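Local coordinates for 3-hydroxyisobutyryl-CoA hydrolase (Mycobacterium thermoresistibile, PDB 4HDT), which probably hydrolyses 3-hydroxyisobutyryl-CoA (3-hydroxy-2-methylpropanoyl-CoA) to 3-hydroxyisobutyrate and free coenzyme A, as a zinc-binding member of the crotonase-like family, at residues 92-97 and 149-154; 287-292 and 346-351; 291-296 and 340-345. All coordinates share one frame; numbering follows the deposited sequence.

Contact 1: residues 92-97 and 149-154; sequences FDEYRL and PDVGGT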
ATOM      1  N   PHE A  92       6.637   4.341  12.632  1.00 12.45           N
ATOM      2  CA  PHE A  92       6.125   3.810  13.896  1.00 13.08           C
ATOM      3  C   PHE A  92       4.639   4.169  14.075  1.00 12.29           C
ATOM      4  O   PHE A  92       3.801   3.306  14.318  1.00 12.16           O
ATOM      5  CB  PHE A  92       6.995   4.343  15.052  1.00 14.53           C
ATOM      6  CG  PHE A  92       6.827   3.631  16.354  1.00 16.05           C
ATOM      7  CD1 PHE A  92       5.897   4.042  17.271  1.00 17.06           C
ATOM      8  CD2 PHE A  92       7.653   2.580  16.680  1.00 17.23           C
ATOM      9  CE1 PHE A  92       5.749   3.386  18.494  1.00 17.89           C
ATOM     10  CE2 PHE A  92       7.518   1.912  17.880  1.00 17.88           C
ATOM     11  CZ  PHE A  92       6.559   2.309  18.783  1.00 18.21           C
ATOM     12  N   ASP A  93       4.293   5.438  13.937  1.00 12.02           N
ATOM     13  CA  ASP A  93       2.929   5.911  14.071  1.00 11.60           C
ATOM     14  C   ASP A  93       2.034   5.428  12.913  1.00 10.80           C
ATOM     15  O   ASP A  93       0.877   5.066  13.116  1.00 10.50           O
ATOM     16  CB  ASP A  93       2.901   7.443  14.162  1.00 12.18           C
ATOM     17  CG  ASP A  93       3.433   7.965  15.487  1.00 13.19           C
ATOM     18  OD1 ASP A  93       3.387   7.239  16.541  1.00 14.01           O
ATOM     19  OD2 ASP A  93       3.898   9.143  15.526  1.00 14.52           O
ATOM     20  N   GLU A  94       2.586   5.402  11.701  1.00 10.28           N
ATOM     21  CA  GLU A  94       1.801   4.989  10.548  1.00  9.57           C
ATOM     22  C   GLU A  94       1.426   3.514  10.622  1.00  9.28           C
ATOM     23  O   GLU A  94       0.273   3.167  10.380  1.00  8.89           O
ATOM     24  CB  GLU A  94       2.557   5.245   9.249  1.00  9.40           C
ATOM     25  CG  GLU A  94       1.756   4.932   7.988  1.00  9.14           C
ATOM     26  CD  GLU A  94       2.573   5.104   6.736  1.00  8.99           C
ATOM     27  OE1 GLU A  94       3.769   4.747   6.788  1.00  9.08           O
ATOM     28  OE2 GLU A  94       2.051   5.570   5.701  1.00  9.19           O
ATOM     29  N   TYR A  95       2.377   2.685  10.986  1.00  9.38           N
ATOM     30  CA  TYR A  95       2.117   1.243  11.024  1.00  9.20           C
ATOM     31  C   TYR A  95       1.180   0.919  12.181  1.00  9.40           C
ATOM     32  O   TYR A  95       0.323   0.044  12.072  1.00  8.94           O
ATOM     33  CB  TYR A  95       3.369   0.383  11.069  1.00  9.54           C
ATOM     34  CG  TYR A  95       4.345   0.535   9.884  1.00  9.36           C
ATOM     35  CD1 TYR A  95       4.074   1.361   8.801  1.00  9.02           C
ATOM     36  CD2 TYR A  95       5.541  -0.121   9.896  1.00  9.82           C
ATOM     37  CE1 TYR A  95       4.984   1.535   7.769  1.00  8.99           C
ATOM     38  CE2 TYR A  95       6.461   0.027   8.864  1.00  9.92           C
ATOM     39  CZ  TYR A  95       6.205   0.875   7.828  1.00  9.38           C
ATOM     40  OH  TYR A  95       7.197   1.017   6.873  1.00  9.69           O
ATOM     41  N   ARG A  96       1.289   1.615  13.298  1.00  9.98           N
ATOM     42  CA  ARG A  96       0.292   1.472  14.334  1.00 10.47           C
ATOM     43  C   ARG A  96      -1.132   1.862  13.877  1.00  9.97           C
ATOM     44  O   ARG A  96      -2.116   1.185  14.214  1.00 10.10           O
ATOM     45  CB  ARG A  96       0.730   2.262  15.587  1.00 11.44           C
ATOM     46  CG  ARG A  96       1.843   1.540  16.367  1.00 12.60           C
ATOM     47  CD  ARG A  96       2.635   2.463  17.319  1.00 13.86           C
ATOM     48  NE  ARG A  96       1.798   3.151  18.267  1.00 14.91           N
ATOM     49  CZ  ARG A  96       1.477   2.703  19.490  1.00 16.27           C
ATOM     50  NH1 ARG A  96       1.911   1.518  19.918  1.00 17.15           N
ATOM     51  NH2 ARG A  96       0.698   3.429  20.296  1.00 17.80           N
ATOM     52  N   LEU A  97      -1.235   2.918  13.086  1.00  9.54           N
ATOM     53  CA  LEU A  97      -2.498   3.311  12.504  1.00  9.37           C
ATOM     54  C   LEU A  97      -3.012   2.225  11.554  1.00  9.02           C
ATOM     55  O   LEU A  97      -4.202   1.874  11.594  1.00  9.39           O
ATOM     56  CB  LEU A  97      -2.362   4.647  11.753  1.00  9.29           C
ATOM     57  CG  LEU A  97      -3.537   5.070  10.824  1.00  9.22           C
ATOM     58  CD1 LEU A  97      -4.815   5.279  11.606  1.00  9.69           C
ATOM     59  CD2 LEU A  97      -3.189   6.322  10.007  1.00  9.29           C
ATOM     60  N   PRO A 149       7.571  -2.652  -0.271  1.00  8.88           N
ATOM     61  CA  PRO A 149       6.188  -2.412   0.142  1.00  8.62           C
ATOM     62  C   PRO A 149       6.018  -2.537   1.648  1.00  8.76           C
ATOM     63  O   PRO A 149       6.439  -3.551   2.244  1.00  9.13           O
ATOM     64  CB  PRO A 149       5.387  -3.484  -0.604  1.00  8.49           C
ATOM     65  CG  PRO A 149       6.206  -3.714  -1.857  1.00  8.58           C
ATOM     66  CD  PRO A 149       7.646  -3.542  -1.452  1.00  8.93           C
ATOM     67  N   ASP A 150       5.436  -1.522   2.226  1.00  8.66           N
ATOM     68  CA  ASP A 150       5.189  -1.467   3.673  1.00  8.62           C
ATOM     69  C   ASP A 150       3.727  -1.232   3.941  1.00  8.28           C
ATOM     70  O   ASP A 150       2.901  -1.663   3.212  1.00  7.87           O
ATOM     71  CB  ASP A 150       6.125  -0.399   4.295  1.00  9.00           C
ATOM     72  CG  ASP A 150       5.836   1.038   3.851  1.00  9.03           C
ATOM     73  OD1 ASP A 150       5.194   1.231   2.763  1.00  9.36           O
ATOM     74  OD2 ASP A 150       6.271   1.974   4.629  1.00  9.48           O
ATOM     75  N   VAL A 151       3.418  -0.576   5.046  1.00  8.13           N
ATOM     76  CA  VAL A 151       2.068  -0.258   5.493  1.00  8.07           C
ATOM     77  C   VAL A 151       1.099  -1.459   5.475  1.00  7.88           C
ATOM     78  O   VAL A 151      -0.093  -1.299   5.304  1.00  7.66           O
ATOM     79  CB  VAL A 151       1.510   1.017   4.796  1.00  7.97           C
ATOM     80  CG1 VAL A 151       2.401   2.232   5.109  1.00  8.21           C
ATOM     81  CG2 VAL A 151       1.354   0.846   3.300  1.00  7.82           C
ATOM     82  N   GLY A 152       1.650  -2.635   5.773  1.00  8.14           N
ATOM     83  CA  GLY A 152       0.884  -3.851   5.772  1.00  8.18           C
ATOM     84  C   GLY A 152       0.637  -4.369   4.391  1.00  8.08           C
ATOM     85  O   GLY A 152      -0.133  -5.318   4.237  1.00  8.00           O
ATOM     86  N   GLY A 153       1.306  -3.816   3.393  1.00  8.01           N
ATOM     87  CA  GLY A 153       1.184  -4.292   2.033  1.00  7.99           C
ATOM     88  C   GLY A 153       1.678  -5.717   1.855  1.00  8.10           C
ATOM     89  O   GLY A 153       1.157  -6.445   1.037  1.00  8.27           O
ATOM     90  N   THR A 154       2.682  -6.138   2.623  1.00  8.47           N
ATOM     91  CA  THR A 154       3.197  -7.510   2.460  1.00  8.79           C
ATOM     92  C   THR A 154       2.181  -8.507   2.998  1.00  9.28           C
ATOM     93  O   THR A 154       2.085  -9.626   2.488  1.00  9.30           O
ATOM     94  CB  THR A 154       4.596  -7.711   3.074  1.00  9.13           C
ATOM     95  OG1 THR A 154       4.556  -7.542   4.483  1.00  9.33           O
ATOM     96  CG2 THR A 154       5.608  -6.767   2.501  1.00  9.26           C
TER
HETATM   97  O   HOH W   1       5.337   4.390   4.716  1.00 13.24           O
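The helical turn 92-97 faces a tight bend at 149-154, with the CA atoms of Tyr-95 and Val-151 5.7 Å apart. Four buried side chains carry the contact: Glu-94 and Tyr-95 from the helix, Asp-150 and Val-151 from the turn. The ring of Tyr-95 reaches across from the helix, with CG beside the backbone N and anti to the carbonyl carbon (chi1 -60°). This brings the phenol to the loop. Tyr-95 OH donates a short hydrogen bond of 2.6 Å to Asp-150 OD2. Asp-150 OD2 accepts with its anti lone pair and lies at the edge of the Tyr-95 ring, in its plane. The ring and carboxylate planes are nearly perpendicular, 83° apart. Asp-150 has its CG in the crowded position between backbone N and carbonyl carbon. The bend is a type I' beta turn from Asp-150 to Gly-153, closed by Gly-153 N to Asp-150 O at 2.7 Å. Gly-152 then serves as N-cap of helix 153-158. In this crotonase-like chain the turn therefore sets Asp-150 just ahead of a helix start. Glu-292 of helix 285-299 accepts from Gly-152 N and also bonds Thr-154 OG1. Glu-94 extends its chain beside Tyr-95, with CG anti to the backbone N. Val-151 CG1 lies against its carboxylate, 3.3 Å from Glu-94 CD, a tight fit. Val-151 CG1 also touches Tyr-95 CE1 at 3.8 Å. Glu-94 OE1 comes within 4.3 Å of Asp-150 OD2. A water donates to Glu-94 OE1 and Asp-150 OD2, at 2.6 Å from each, and so joins two like-charged groups. Their closeness may raise the proton affinity of one, while the water would favour the charged form of both, and the phenol that of Asp-150 as well. Tyr-95 OH is also hydrogen-bonded to Ser-296 OG.

Contact 2: residues 287-292 and 346-351; sequences DTLRQE and LTFEGE. With ZN (zinc ion), chain B.
The C-terminal tail of the chain crosses helix 285-299 here and runs on into a zinc site. Leu-346 and Phe-348 turn toward the helix and supply the apolar part. Leu-346 has CG anti to its backbone N (chi1 174°), which sends Leu-346 CD2 onto the helix backbone, 3.6 Å from Leu-289 O. Leu-346 CD2 also lies 3.8 Å from Leu-289 CB. Phe-348 brings its CZ corner to Leu-289 CB at 4.0 Å. The edge of that ring also points at one face of the Arg-290 guanidinium, with Phe-348 CE1 3.9 Å above the guanidinium plane. The two planes are 87° apart, so the ring presents its rim and not its pi face to the cation. Arg-290 is bent at chi3 (-133°) and is held by its own helix. Its NE and NH2 both grip a single oxygen side-on, in a salt bridge with Arg-290 NE 3.0 Å from Asp-287 OD1. Arg-290 NH1 is turned to the tail, where it makes a weak hydrogen bond with Leu-346 O at 3.5 Å. A water links Arg-290 O to Leu-346 N. Farther along, Glu-351 OE1 binds zinc at 2.0 Å, and Glu-49 and His-100 are ligands of the same ion. Glu-351 OE2 forms a salt bridge with Arg-103. The tail also meets helix 85-103: Leu-346 touches Phe-92, Phe-348 touches Ala-99, and Arg-96 NH1 is hydrogen-bonded to the carbonyl oxygens of Thr-347 and Glu-349. Leu-289 joins the two helices directly, packing on Tyr-95 and Ala-99.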
ATOM      1  N   ASP A 287       2.376  -8.683  13.531  1.00 14.74           N
ATOM      2  CA  ASP A 287       3.647  -9.347  13.310  1.00 15.39           C
ATOM      3  C   ASP A 287       4.241  -9.026  11.947  1.00 13.97           C
ATOM      4  O   ASP A 287       5.462  -8.871  11.795  1.00 14.15           O
ATOM      5  CB  ASP A 287       3.513 -10.849  13.469  1.00 17.04           C
ATOM      6  CG  ASP A 287       3.248 -11.274  14.897  1.00 18.69           C
ATOM      7  OD1 ASP A 287       3.271 -10.420  15.818  1.00 19.70           O
ATOM      8  OD2 ASP A 287       2.964 -12.489  15.042  1.00 21.36           O
ATOM      9  N   THR A 288       3.389  -8.886  10.945  1.00 12.70           N
ATOM     10  CA  THR A 288       3.842  -8.537   9.616  1.00 12.01           C
ATOM     11  C   THR A 288       4.402  -7.117   9.594  1.00 11.38           C
ATOM     12  O   THR A 288       5.463  -6.835   8.997  1.00 10.96           O
ATOM     13  CB  THR A 288       2.707  -8.711   8.586  1.00 11.83           C
ATOM     14  OG1 THR A 288       2.173 -10.040   8.677  1.00 12.61           O
ATOM     15  CG2 THR A 288       3.188  -8.503   7.192  1.00 11.62           C
ATOM     16  N   LEU A 289       3.676  -6.201  10.203  1.00 11.01           N
ATOM     17  CA  LEU A 289       4.161  -4.810  10.297  1.00 11.11           C
ATOM     18  C   LEU A 289       5.480  -4.740  11.060  1.00 11.98           C
ATOM     19  O   LEU A 289       6.287  -3.879  10.796  1.00 11.60           O
ATOM     20  CB  LEU A 289       3.114  -3.917  10.969  1.00 10.84           C
ATOM     21  CG  LEU A 289       1.882  -3.661  10.078  1.00 10.26           C
ATOM     22  CD1 LEU A 289       0.663  -3.188  10.871  1.00 10.16           C
ATOM     23  CD2 LEU A 289       2.226  -2.660   9.015  1.00  9.86           C
ATOM     24  N   ARG A 290       5.675  -5.596  12.065  1.00 13.17           N
ATOM     25  CA  ARG A 290       6.963  -5.591  12.788  1.00 14.44           C
ATOM     26  C   ARG A 290       8.127  -5.924  11.857  1.00 13.81           C
ATOM     27  O   ARG A 290       9.193  -5.348  11.976  1.00 14.02           O
ATOM     28  CB  ARG A 290       6.989  -6.631  13.911  1.00 16.67           C
ATOM     29  CG  ARG A 290       6.095  -6.371  15.066  1.00 19.31           C
ATOM     30  CD  ARG A 290       6.292  -7.531  16.065  1.00 21.90           C
ATOM     31  NE  ARG A 290       5.024  -8.062  16.551  1.00 24.61           N
ATOM     32  CZ  ARG A 290       4.388  -7.593  17.618  1.00 26.23           C
ATOM     33  NH1 ARG A 290       4.879  -6.582  18.350  1.00 27.46           N
ATOM     34  NH2 ARG A 290       3.229  -8.121  17.941  1.00 28.65           N
ATOM     35  N   GLN A 291       7.908  -6.869  10.944  1.00 13.04           N
ATOM     36  CA  GLN A 291       8.896  -7.244   9.955  1.00 12.87           C
ATOM     37  C   GLN A 291       9.117  -6.088   8.995  1.00 12.01           C
ATOM     38  O   GLN A 291      10.256  -5.718   8.687  1.00 12.02           O
ATOM     39  CB  GLN A 291       8.454  -8.489   9.196  1.00 13.12           C
ATOM     40  CG  GLN A 291       9.396  -8.973   8.106  1.00 13.65           C
ATOM     41  CD  GLN A 291       8.992 -10.366   7.659  1.00 14.19           C
ATOM     42  OE1 GLN A 291       9.401 -11.367   8.275  1.00 15.93           O
ATOM     43  NE2 GLN A 291       8.165 -10.435   6.658  1.00 14.27           N
ATOM     44  N   GLU A 292       8.029  -5.508   8.524  1.00 11.03           N
ATOM     45  CA  GLU A 292       8.131  -4.400   7.597  1.00 10.37           C
ATOM     46  C   GLU A 292       8.899  -3.234   8.228  1.00 10.57           C
ATOM     47  O   GLU A 292       9.650  -2.517   7.562  1.00 10.30           O
ATOM     48  CB  GLU A 292       6.742  -3.924   7.170  1.00  9.95           C
ATOM     49  CG  GLU A 292       6.006  -4.852   6.195  1.00  9.65           C
ATOM     50  CD  GLU A 292       4.597  -4.397   5.845  1.00  9.44           C
ATOM     51  OE1 GLU A 292       4.204  -3.292   6.248  1.00  9.08           O
ATOM     52  OE2 GLU A 292       3.868  -5.158   5.158  1.00  9.17           O
ATOM     53  N   LEU A 346       8.908  -2.342  16.657  1.00 16.85           N
ATOM     54  CA  LEU A 346       7.575  -1.744  16.540  1.00 15.96           C
ATOM     55  C   LEU A 346       6.693  -2.470  17.582  1.00 16.70           C
ATOM     56  O   LEU A 346       6.710  -3.707  17.670  1.00 16.93           O
ATOM     57  CB  LEU A 346       7.037  -1.942  15.113  1.00 14.77           C
ATOM     58  CG  LEU A 346       5.599  -1.500  14.878  1.00 14.10           C
ATOM     59  CD1 LEU A 346       5.489   0.001  15.005  1.00 14.07           C
ATOM     60  CD2 LEU A 346       5.070  -1.915  13.529  1.00 13.59           C
ATOM     61  N   THR A 347       5.991  -1.685  18.393  1.00 17.58           N
ATOM     62  CA  THR A 347       5.044  -2.213  19.386  1.00 18.58           C
ATOM     63  C   THR A 347       3.683  -1.523  19.239  1.00 18.31           C
ATOM     64  O   THR A 347       3.570  -0.444  18.650  1.00 16.60           O
ATOM     65  CB  THR A 347       5.570  -2.021  20.826  1.00 20.15           C
ATOM     66  OG1 THR A 347       5.852  -0.630  21.056  1.00 20.57           O
ATOM     67  CG2 THR A 347       6.818  -2.828  20.993  1.00 21.52           C
ATOM     68  N   PHE A 348       2.636  -2.193  19.743  1.00 19.26           N
ATOM     69  CA  PHE A 348       1.247  -1.770  19.494  1.00 19.23           C
ATOM     70  C   PHE A 348       0.435  -1.497  20.748  1.00 22.42           C
ATOM     71  O   PHE A 348      -0.790  -1.479  20.719  1.00 24.22           O
ATOM     72  CB  PHE A 348       0.545  -2.830  18.669  1.00 18.27           C
ATOM     73  CG  PHE A 348       1.201  -3.050  17.354  1.00 16.58           C
ATOM     74  CD1 PHE A 348       2.229  -3.974  17.244  1.00 16.28           C
ATOM     75  CD2 PHE A 348       0.792  -2.365  16.238  1.00 15.67           C
ATOM     76  CE1 PHE A 348       2.868  -4.181  16.041  1.00 15.90           C
ATOM     77  CE2 PHE A 348       1.411  -2.579  15.033  1.00 15.26           C
ATOM     78  CZ  PHE A 348       2.454  -3.486  14.926  1.00 15.38           C
ATOM     79  N   GLU A 349       1.108  -1.285  21.845  1.00 24.54           N
ATOM     80  CA  GLU A 349       0.390  -1.122  23.085  1.00 27.45           C
ATOM     81  C   GLU A 349       0.015   0.367  23.247  1.00 27.77           C
ATOM     82  O   GLU A 349       0.486   1.222  22.453  1.00 27.03           O
ATOM     83  CB  GLU A 349       1.150  -1.877  24.182  1.00 30.09           C
ATOM     84  CG  GLU A 349       1.050  -3.391  23.861  1.00 32.20           C
ATOM     85  CD  GLU A 349       2.004  -4.309  24.617  1.00 35.53           C
ATOM     86  OE1 GLU A 349       2.272  -4.037  25.795  1.00 36.95           O
ATOM     87  OE2 GLU A 349       2.442  -5.350  24.043  1.00 36.44           O
ATOM     88  N   GLY A 350      -0.939   0.667  24.133  1.00 28.26           N
ATOM     89  CA  GLY A 350      -1.573   2.010  24.231  1.00 29.01           C
ATOM     90  C   GLY A 350      -3.005   2.110  23.685  1.00 30.53           C
ATOM     91  O   GLY A 350      -3.525   3.198  23.417  1.00 31.05           O
ATOM     92  N   GLU A 351      -3.646   0.956  23.481  1.00 29.96           N
ATOM     93  CA  GLU A 351      -4.972   0.900  22.903  1.00 29.52           C
ATOM     94  C   GLU A 351      -6.020   1.676  23.733  1.00 32.86           C
ATOM     95  O   GLU A 351      -5.945   1.728  24.967  1.00 37.41           O
ATOM     96  CB  GLU A 351      -5.338  -0.587  22.753  1.00 28.74           C
ATOM     97  CG  GLU A 351      -6.765  -0.886  22.406  1.00 26.65           C
ATOM     98  CD  GLU A 351      -7.142  -0.490  21.011  1.00 23.69           C
ATOM     99  OE1 GLU A 351      -8.328  -0.188  20.847  1.00 21.87           O
ATOM    100  OE2 GLU A 351      -6.276  -0.503  20.107  1.00 23.08           O
TER
HETATM  101 ZN    ZN B 400      -9.061  -0.202  18.982  1.00 15.35          ZN
HETATM  102  O   HOH W   2       9.996  -4.095  14.540  1.00 15.21           O

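Contact 3: residues 291-296 and 340-345; sequences QEYRVS and APVDPE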
ATOM      1  N   GLN A 291       7.908  -6.869  10.944  1.00 13.04           N
ATOM      2  CA  GLN A 291       8.896  -7.244   9.955  1.00 12.87           C
ATOM      3  C   GLN A 291       9.117  -6.088   8.995  1.00 12.01           C
ATOM      4  O   GLN A 291      10.256  -5.718   8.687  1.00 12.02           O
ATOM      5  CB  GLN A 291       8.454  -8.489   9.196  1.00 13.12           C
ATOM      6  CG  GLN A 291       9.396  -8.973   8.106  1.00 13.65           C
ATOM      7  CD  GLN A 291       8.992 -10.366   7.659  1.00 14.19           C
ATOM      8  OE1 GLN A 291       9.401 -11.367   8.275  1.00 15.93           O
ATOM      9  NE2 GLN A 291       8.165 -10.435   6.658  1.00 14.27           N
ATOM     10  N   GLU A 292       8.029  -5.508   8.524  1.00 11.03           N
ATOM     11  CA  GLU A 292       8.131  -4.400   7.597  1.00 10.37           C
ATOM     12  C   GLU A 292       8.899  -3.234   8.228  1.00 10.57           C
ATOM     13  O   GLU A 292       9.650  -2.517   7.562  1.00 10.30           O
ATOM     14  CB  GLU A 292       6.742  -3.924   7.170  1.00  9.95           C
ATOM     15  CG  GLU A 292       6.006  -4.852   6.195  1.00  9.65           C
ATOM     16  CD  GLU A 292       4.597  -4.397   5.845  1.00  9.44           C
ATOM     17  OE1 GLU A 292       4.204  -3.292   6.248  1.00  9.08           O
ATOM     18  OE2 GLU A 292       3.868  -5.158   5.158  1.00  9.17           O
ATOM     19  N   TYR A 293       8.725  -3.028   9.514  1.00 10.82           N
ATOM     20  CA  TYR A 293       9.407  -1.913  10.179  1.00 11.36           C
ATOM     21  C   TYR A 293      10.925  -2.151  10.199  1.00 11.82           C
ATOM     22  O   TYR A 293      11.692  -1.227   9.951  1.00 11.94           O
ATOM     23  CB  TYR A 293       8.871  -1.753  11.607  1.00 11.93           C
ATOM     24  CG  TYR A 293       9.449  -0.600  12.375  1.00 12.61           C
ATOM     25  CD1 TYR A 293       9.074   0.723  12.067  1.00 12.63           C
ATOM     26  CD2 TYR A 293      10.344  -0.817  13.409  1.00 13.67           C
ATOM     27  CE1 TYR A 293       9.592   1.791  12.757  1.00 13.38           C
ATOM     28  CE2 TYR A 293      10.873   0.242  14.089  1.00 14.58           C
ATOM     29  CZ  TYR A 293      10.510   1.540  13.783  1.00 14.23           C
ATOM     30  OH  TYR A 293      11.103   2.553  14.531  1.00 15.19           O
ATOM     31  N   ARG A 294      11.356  -3.380  10.490  1.00 12.31           N
ATOM     32  CA  ARG A 294      12.796  -3.720  10.409  1.00 13.18           C
ATOM     33  C   ARG A 294      13.327  -3.426   9.001  1.00 12.53           C
ATOM     34  O   ARG A 294      14.385  -2.823   8.837  1.00 13.00           O
ATOM     35  CB  ARG A 294      13.064  -5.195  10.733  1.00 14.27           C
ATOM     36  CG  ARG A 294      12.741  -5.556  12.183  1.00 15.73           C
ATOM     37  CD  ARG A 294      12.881  -7.052  12.413  1.00 17.33           C
ATOM     38  NE  ARG A 294      12.989  -7.409  13.816  1.00 19.83           N
ATOM     39  CZ  ARG A 294      13.221  -8.655  14.266  1.00 21.47           C
ATOM     40  NH1 ARG A 294      13.331  -9.677  13.411  1.00 22.53           N
ATOM     41  NH2 ARG A 294      13.335  -8.884  15.571  1.00 23.44           N
ATOM     42  N   VAL A 295      12.565  -3.830   7.989  1.00 11.70           N
ATOM     43  CA  VAL A 295      12.974  -3.642   6.596  1.00 11.34           C
ATOM     44  C   VAL A 295      13.069  -2.157   6.242  1.00 11.10           C
ATOM     45  O   VAL A 295      14.070  -1.724   5.639  1.00 11.13           O
ATOM     46  CB  VAL A 295      12.041  -4.406   5.645  1.00 10.85           C
ATOM     47  CG1 VAL A 295      12.256  -4.074   4.177  1.00 10.61           C
ATOM     48  CG2 VAL A 295      12.186  -5.931   5.865  1.00 11.13           C
ATOM     49  N   SER A 296      12.055  -1.380   6.625  1.00 10.68           N
ATOM     50  CA  SER A 296      12.064   0.069   6.352  1.00 10.78           C
ATOM     51  C   SER A 296      13.239   0.758   7.049  1.00 11.86           C
ATOM     52  O   SER A 296      13.930   1.547   6.445  1.00 11.92           O
ATOM     53  CB  SER A 296      10.738   0.720   6.728  1.00 10.23           C
ATOM     54  OG  SER A 296       9.654   0.152   5.975  1.00  9.92           O
ATOM     55  N   ALA A 340      17.233  -7.564  10.133  1.00 17.90           N
ATOM     56  CA  ALA A 340      17.861  -7.496  11.441  1.00 19.29           C
ATOM     57  C   ALA A 340      16.946  -6.841  12.474  1.00 19.32           C
ATOM     58  O   ALA A 340      16.153  -5.912  12.162  1.00 18.20           O
ATOM     59  CB  ALA A 340      19.178  -6.760  11.359  1.00 19.78           C
ATOM     60  N   PRO A 341      17.032  -7.336  13.723  1.00 20.80           N
ATOM     61  CA  PRO A 341      16.354  -6.678  14.843  1.00 20.84           C
ATOM     62  C   PRO A 341      16.716  -5.226  14.959  1.00 20.93           C
ATOM     63  O   PRO A 341      17.850  -4.843  14.666  1.00 21.49           O
ATOM     64  CB  PRO A 341      16.937  -7.382  16.077  1.00 22.06           C
ATOM     65  CG  PRO A 341      17.342  -8.721  15.601  1.00 22.61           C
ATOM     66  CD  PRO A 341      17.679  -8.594  14.130  1.00 21.98           C
ATOM     67  N   VAL A 342      15.777  -4.440  15.454  1.00 20.59           N
ATOM     68  CA  VAL A 342      16.015  -3.029  15.724  1.00 21.24           C
ATOM     69  C   VAL A 342      15.541  -2.738  17.149  1.00 21.49           C
ATOM     70  O   VAL A 342      14.843  -3.550  17.739  1.00 21.99           O
ATOM     71  CB  VAL A 342      15.285  -2.145  14.699  1.00 20.65           C
ATOM     72  CG1 VAL A 342      15.817  -2.433  13.301  1.00 20.53           C
ATOM     73  CG2 VAL A 342      13.766  -2.301  14.796  1.00 20.28           C
ATOM     74  N   ASP A 343      15.919  -1.588  17.687  1.00 21.91           N
ATOM     75  CA  ASP A 343      15.646  -1.270  19.088  1.00 22.47           C
ATOM     76  C   ASP A 343      15.279   0.202  19.168  1.00 22.07           C
ATOM     77  O   ASP A 343      16.155   1.057  19.020  1.00 22.14           O
ATOM     78  CB  ASP A 343      16.865  -1.585  19.943  1.00 24.07           C
ATOM     79  CG  ASP A 343      16.596  -1.416  21.439  1.00 25.53           C
ATOM     80  OD1 ASP A 343      15.566  -0.831  21.831  1.00 25.54           O
ATOM     81  OD2 ASP A 343      17.428  -1.858  22.247  1.00 27.34           O
ATOM     82  N   PRO A 344      14.000   0.516  19.453  1.00 21.36           N
ATOM     83  CA  PRO A 344      12.955  -0.412  19.823  1.00 20.85           C
ATOM     84  C   PRO A 344      12.347  -1.059  18.593  1.00 19.52           C
ATOM     85  O   PRO A 344      12.340  -0.468  17.516  1.00 18.78           O
ATOM     86  CB  PRO A 344      11.914   0.488  20.504  1.00 21.03           C
ATOM     87  CG  PRO A 344      12.043   1.774  19.796  1.00 21.15           C
ATOM     88  CD  PRO A 344      13.549   1.919  19.605  1.00 21.65           C
ATOM     89  N   GLU A 345      11.846  -2.265  18.779  1.00 19.53           N
ATOM     90  CA  GLU A 345      10.999  -2.892  17.789  1.00 18.96           C
ATOM     91  C   GLU A 345       9.661  -2.142  17.738  1.00 18.04           C
ATOM     92  O   GLU A 345       9.293  -1.402  18.669  1.00 18.63           O
ATOM     93  CB  GLU A 345      10.754  -4.348  18.147  1.00 19.56           C
ATOM     94  CG  GLU A 345      12.001  -5.207  18.271  1.00 20.96           C
ATOM     95  CD  GLU A 345      12.560  -5.739  16.961  1.00 21.39           C
ATOM     96  OE1 GLU A 345      12.024  -5.487  15.880  1.00 20.59           O
ATOM     97  OE2 GLU A 345      13.582  -6.445  17.008  1.00 23.67           O
TER
HETATM   98  O   HOH W   3      13.452   1.688  16.095  1.00 25.50           O
HETATM   99  O   HOH W   4      16.649  -4.037  10.189  1.00 16.96           O
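The tight part of this surface contact is the grip of Arg-294 on Glu-345. Arg-294 runs extended from CG to NE and meets the carboxylate side-on, in a two-bond salt bridge. Arg-294 NE donates to the syn lone pair of Glu-345 OE1 at 3.0 Å. Arg-294 NH2 donates to Glu-345 OE2 at 2.8 Å. The guanidinium and carboxylate planes are 46° apart, so NH2 meets OE2 from above the carboxylate plane. Glu-345 bends at chi2 (-82°) to bring its carboxylate back toward the helix, because its CB starts out away from it. Pro-341 CA lies 3.4 Å above one face of the Arg-294 guanidinium, offset toward its rim. Ala-340 O touches Arg-294 CG at 3.4 Å. Here the irregular chain that follows helix 332-336 passes across one side of helix 285-299 of the crotonase-like fold; the peptide before Pro-344 is cis. Contacts are fewer around Tyr-293. Tyr-293 CE2 touches Val-342 CG2 at 3.9 Å, while Pro-344 O lies at the ring edge. A water bridges Tyr-293 OH and Pro-344 O. Pro-341 and Pro-344 form the solvent-exposed border. The Tyr-293 side chain also touches Trp-91 and Tyr-95 of helix 85-103.

Overall arrangement
Contact 1 is buried, contact 2 is partly buried, and contact 3 lies at the surface. Helix 285-299 ties them together. Contacts 2 and 3 both use it and share Gln-291 and Glu-292. Glu-292 also ties this helix to the turn of contact 1. The loop of contact 3, 340-345, runs straight on into 346-351 of contact 2, so one continuous irregular segment crosses the helix. The chemistry changes with depth. Contact 1 pairs buried carboxylates with a phenol and a water. Contact 2 mixes apolar packing with a weak polar bond. Contact 3 relies on an arginine-glutamate salt bridge.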